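Local coordinates for protein aldehyde dehydrogenase (Listeria monocytogenes, PDB 3K9D) that probably oxidises aldehydes, or catalyses a related aldehyde reaction, with NAD or NADP as acceptor, at residues Glu254-Lys264 and Lys342-Glu353. Numbering follows the deposited sequence.
Sequences EQSVVVERVNK and KLAPILAFYTAE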
loop_
_atom_site.group_PDB
_atom_site.type_symbol
_atom_site.label_atom_id
_atom_site.label_comp_id
_atom_site.label_asym_id
_atom_site.label_seq_id
_atom_site.Cartn_x
_atom_site.Cartn_y
_atom_site.Cartn_z
ATOM N N GLU A 254 19.514 1.916 18.349
ATOM C CA GLU A 254 18.940 1.970 19.696
ATOM C C GLU A 254 18.782 3.403 20.190
ATOM O O GLU A 254 19.583 4.255 19.850
ATOM C CB GLU A 254 19.865 1.220 20.678
ATOM C CG GLU A 254 20.139 -0.252 20.363
ATOM C CD GLU A 254 21.186 -0.524 19.270
ATOM O OE1 GLU A 254 21.748 0.417 18.680
ATOM O OE2 GLU A 254 21.439 -1.714 18.995
ATOM N N GLN A 255 17.765 3.667 21.012
ATOM C CA GLN A 255 17.584 4.999 21.585
ATOM C C GLN A 255 17.548 4.988 23.119
ATOM O O GLN A 255 17.769 6.008 23.788
ATOM C CB GLN A 255 16.337 5.670 20.992
ATOM C CG GLN A 255 16.496 6.048 19.525
ATOM C CD GLN A 255 17.529 7.146 19.321
ATOM O OE1 GLN A 255 17.730 7.983 20.197
ATOM N NE2 GLN A 255 18.188 7.150 18.156
ATOM N N SER A 256 17.282 3.812 23.663
ATOM C CA SER A 256 17.334 3.592 25.095
ATOM C C SER A 256 17.844 2.185 25.385
ATOM O O SER A 256 17.781 1.299 24.515
ATOM C CB SER A 256 15.962 3.834 25.761
ATOM O OG SER A 256 14.965 2.956 25.278
ATOM N N VAL A 257 18.391 2.017 26.591
ATOM C CA VAL A 257 18.691 0.715 27.146
ATOM C C VAL A 257 17.740 0.474 28.323
ATOM O O VAL A 257 17.580 1.314 29.190
ATOM C CB VAL A 257 20.190 0.557 27.582
ATOM C CG1 VAL A 257 20.452 -0.864 28.084
ATOM C CG2 VAL A 257 21.146 0.873 26.427
ATOM N N VAL A 258 17.081 -0.671 28.312
ATOM C CA VAL A 258 16.215 -1.080 29.398
ATOM C C VAL A 258 16.866 -2.326 30.009
ATOM O O VAL A 258 17.203 -3.242 29.289
ATOM C CB VAL A 258 14.775 -1.415 28.887
ATOM C CG1 VAL A 258 13.881 -1.886 30.042
ATOM C CG2 VAL A 258 14.141 -0.182 28.190
ATOM N N VAL A 259 17.076 -2.323 31.328
ATOM C CA VAL A 259 17.662 -3.465 32.045
ATOM C C VAL A 259 16.771 -3.823 33.222
ATOM O O VAL A 259 16.041 -2.967 33.727
ATOM C CB VAL A 259 19.115 -3.162 32.599
ATOM C CG1 VAL A 259 19.991 -2.584 31.520
ATOM C CG2 VAL A 259 19.067 -2.214 33.771
ATOM N N GLU A 260 16.829 -5.081 33.647
ATOM C CA GLU A 260 16.226 -5.501 34.912
ATOM C C GLU A 260 17.153 -5.102 36.058
ATOM O O GLU A 260 18.368 -5.012 35.874
ATOM C CB GLU A 260 15.947 -7.015 34.922
ATOM C CG GLU A 260 14.719 -7.434 34.106
ATOM C CD GLU A 260 14.762 -8.888 33.683
ATOM O OE1 GLU A 260 15.655 -9.261 32.900
ATOM O OE2 GLU A 260 13.901 -9.670 34.123
ATOM N N ARG A 261 16.582 -4.854 37.235
ATOM C CA ARG A 261 17.344 -4.385 38.406
ATOM C C ARG A 261 18.473 -5.323 38.814
ATOM O O ARG A 261 19.567 -4.862 39.161
ATOM C CB ARG A 261 16.427 -4.145 39.617
ATOM C CG ARG A 261 17.152 -3.529 40.827
ATOM C CD ARG A 261 16.175 -3.040 41.881
ATOM N NE ARG A 261 15.220 -2.090 41.320
ATOM C CZ ARG A 261 15.363 -0.770 41.341
ATOM N NH1 ARG A 261 16.424 -0.215 41.907
ATOM N NH2 ARG A 261 14.441 -0.003 40.789
ATOM N N VAL A 262 18.210 -6.633 38.760
ATOM C CA VAL A 262 19.205 -7.635 39.147
ATOM C C VAL A 262 20.445 -7.594 38.249
ATOM O O VAL A 262 21.526 -8.014 38.658
ATOM C CB VAL A 262 18.620 -9.093 39.200
ATOM C CG1 VAL A 262 17.621 -9.249 40.339
ATOM C CG2 VAL A 262 18.004 -9.498 37.871
ATOM N N ASN A 263 20.283 -7.055 37.043
ATOM C CA ASN A 263 21.330 -7.053 36.049
ATOM C C ASN A 263 21.961 -5.679 35.837
ATOM O O ASN A 263 22.891 -5.547 35.045
ATOM C CB ASN A 263 20.770 -7.585 34.734
ATOM C CG ASN A 263 21.695 -8.568 34.057
ATOM O OD1 ASN A 263 22.679 -9.033 34.639
ATOM N ND2 ASN A 263 21.382 -8.894 32.822
ATOM N N LYS A 264 21.464 -4.675 36.552
ATOM C CA LYS A 264 21.785 -3.259 36.270
ATOM C C LYS A 264 23.266 -2.940 36.501
ATOM O O LYS A 264 23.944 -2.471 35.592
ATOM C CB LYS A 264 20.905 -2.339 37.119
ATOM C CG LYS A 264 21.202 -0.854 36.957
ATOM C CD LYS A 264 20.399 -0.027 37.926
ATOM C CE LYS A 264 21.009 1.365 38.060
ATOM N NZ LYS A 264 20.590 2.266 36.953
ATOM N N LYS A 342 17.044 10.369 19.089
ATOM C CA LYS A 342 18.263 11.157 19.099
ATOM C C LYS A 342 19.171 10.478 18.102
ATOM O O LYS A 342 19.689 9.390 18.360
ATOM C CB LYS A 342 18.925 11.135 20.484
ATOM C CG LYS A 342 17.992 11.422 21.641
ATOM C CD LYS A 342 18.544 10.969 22.986
ATOM C CE LYS A 342 18.601 9.456 23.158
ATOM N NZ LYS A 342 17.303 8.707 23.204
ATOM N N LEU A 343 19.335 11.095 16.944
ATOM C CA LEU A 343 20.112 10.487 15.873
ATOM C C LEU A 343 21.577 10.839 16.071
ATOM O O LEU A 343 22.160 11.568 15.282
ATOM C CB LEU A 343 19.612 10.960 14.507
ATOM C CG LEU A 343 18.298 10.389 13.973
ATOM C CD1 LEU A 343 17.976 11.009 12.615
ATOM C CD2 LEU A 343 18.341 8.860 13.870
ATOM N N ALA A 344 22.151 10.287 17.138
ATOM C CA ALA A 344 23.426 10.714 17.705
ATOM C C ALA A 344 23.840 9.666 18.732
ATOM O O ALA A 344 22.969 8.969 19.268
ATOM C CB ALA A 344 23.254 12.084 18.390
ATOM N N PRO A 345 25.158 9.563 19.045
ATOM C CA PRO A 345 25.647 8.601 20.050
ATOM C C PRO A 345 25.211 8.957 21.490
ATOM O O PRO A 345 26.040 9.164 22.397
ATOM C CB PRO A 345 27.179 8.658 19.878
ATOM C CG PRO A 345 27.437 10.064 19.397
ATOM C CD PRO A 345 26.269 10.350 18.465
ATOM N N ILE A 346 23.894 9.043 21.678
ATOM C CA ILE A 346 23.290 9.350 22.965
ATOM C C ILE A 346 22.227 8.289 23.271
ATOM O O ILE A 346 21.364 8.009 22.431
ATOM C CB ILE A 346 22.609 10.767 22.993
ATOM C CG1 ILE A 346 23.557 11.850 22.482
ATOM C CG2 ILE A 346 22.084 11.096 24.425
ATOM C CD1 ILE A 346 22.916 13.228 22.283
ATOM N N LEU A 347 22.265 7.755 24.492
ATOM C CA LEU A 347 21.281 6.785 24.970
ATOM C C LEU A 347 20.588 7.203 26.268
ATOM O O LEU A 347 21.214 7.787 27.147
ATOM C CB LEU A 347 21.955 5.431 25.216
ATOM C CG LEU A 347 22.431 4.636 24.010
ATOM C CD1 LEU A 347 23.355 3.528 24.471
ATOM C CD2 LEU A 347 21.242 4.081 23.189
ATOM N N ALA A 348 19.288 6.913 26.365
ATOM C CA ALA A 348 18.612 6.776 27.662
ATOM C C ALA A 348 18.886 5.422 28.296
ATOM O O ALA A 348 19.173 4.450 27.604
ATOM C CB ALA A 348 17.093 6.986 27.510
ATOM N N PHE A 349 18.774 5.352 29.621
ATOM C CA PHE A 349 18.966 4.101 30.360
ATOM C C PHE A 349 17.864 3.921 31.419
ATOM O O PHE A 349 17.808 4.673 32.388
ATOM C CB PHE A 349 20.348 4.093 31.022
ATOM C CG PHE A 349 20.766 2.750 31.562
ATOM C CD1 PHE A 349 21.672 1.960 30.861
ATOM C CD2 PHE A 349 20.283 2.288 32.796
ATOM C CE1 PHE A 349 22.060 0.737 31.345
ATOM C CE2 PHE A 349 20.671 1.050 33.283
ATOM C CZ PHE A 349 21.569 0.289 32.572
ATOM N N TYR A 350 17.003 2.921 31.228
ATOM C CA TYR A 350 15.880 2.664 32.146
ATOM C C TYR A 350 16.093 1.392 32.955
ATOM O O TYR A 350 16.659 0.412 32.457
ATOM C CB TYR A 350 14.571 2.479 31.385
ATOM C CG TYR A 350 14.029 3.669 30.626
ATOM C CD1 TYR A 350 13.128 4.554 31.229
ATOM C CD2 TYR A 350 14.372 3.880 29.291
ATOM C CE1 TYR A 350 12.588 5.627 30.518
ATOM C CE2 TYR A 350 13.864 4.975 28.579
ATOM C CZ TYR A 350 12.965 5.833 29.194
ATOM O OH TYR A 350 12.445 6.897 28.495
ATOM N N THR A 351 15.586 1.399 34.181
ATOM C CA THR A 351 15.582 0.220 35.043
ATOM C C THR A 351 14.144 -0.208 35.368
ATOM O O THR A 351 13.331 0.584 35.849
ATOM C CB THR A 351 16.380 0.463 36.334
ATOM O OG1 THR A 351 17.670 1.008 36.002
ATOM C CG2 THR A 351 16.561 -0.845 37.125
ATOM N N ALA A 352 13.850 -1.464 35.051
ATOM C CA ALA A 352 12.572 -2.124 35.334
ATOM C C ALA A 352 12.847 -3.277 36.298
ATOM O O ALA A 352 14.010 -3.640 36.485
ATOM C CB ALA A 352 11.978 -2.643 34.041
ATOM N N GLU A 353 11.807 -3.851 36.912
ATOM C CA GLU A 353 12.015 -4.933 37.878
ATOM C C GLU A 353 11.966 -6.301 37.207
ATOM O O GLU A 353 12.759 -7.180 37.532
ATOM C CB GLU A 353 11.028 -4.891 39.060
ATOM C CG GLU A 353 10.846 -3.547 39.769
ATOM C CD GLU A 353 12.148 -2.838 40.082
ATOM O OE1 GLU A 353 13.037 -3.458 40.707
ATOM O OE2 GLU A 353 12.270 -1.649 39.706
HETATM O O HOH W 1 15.043 -7.308 38.707
#
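The ring of Phe349 overlaps both methyls of Val259, whose CG1 lies 3.4 Å from Phe349 CZ, and Phe349 CD1 rests 3.9 Å from Val257 CB. With CG anti to the backbone N (chi1 -168°), the ring leans across to the neighbouring strand, and Leu347 CD1 extends this apolar face against Val257 CG2. On the other face Tyr350 turns its ring edge to Ser256 CB. Between these faces the parallel strands 256-260 and 346-352 are joined by regular backbone bonds, Tyr350 N to Val257 O being 2.7 Å and nearly straight (171°). Toward the N-terminal ends, the bent chain of Lys342 brings NZ to Gln255 O (2.8 Å), opposite Ala348 N across the carbonyl plane, and to Gln255 OE1, which also accepts from Lys342 N (2.7 Å); Gln255 NE2 donates to Lys342 O. Beyond the strands, Arg261 NE and NH2 each take one Glu353 carboxylate oxygen on its syn lone pair, the planes 17° apart. Lys264 NZ bonds only weakly to Thr351 OG1; its salt bridge is with Glu328. The pair lies centrally in a seven-stranded parallel sheet, consistent with the aldehyde dehydrogenase catalytic domain, strand 256-260 also pairing with 223-226; helix 355-368 covers the Ser256, Val258 and Tyr350 face, and helix 232-243 meets Leu347.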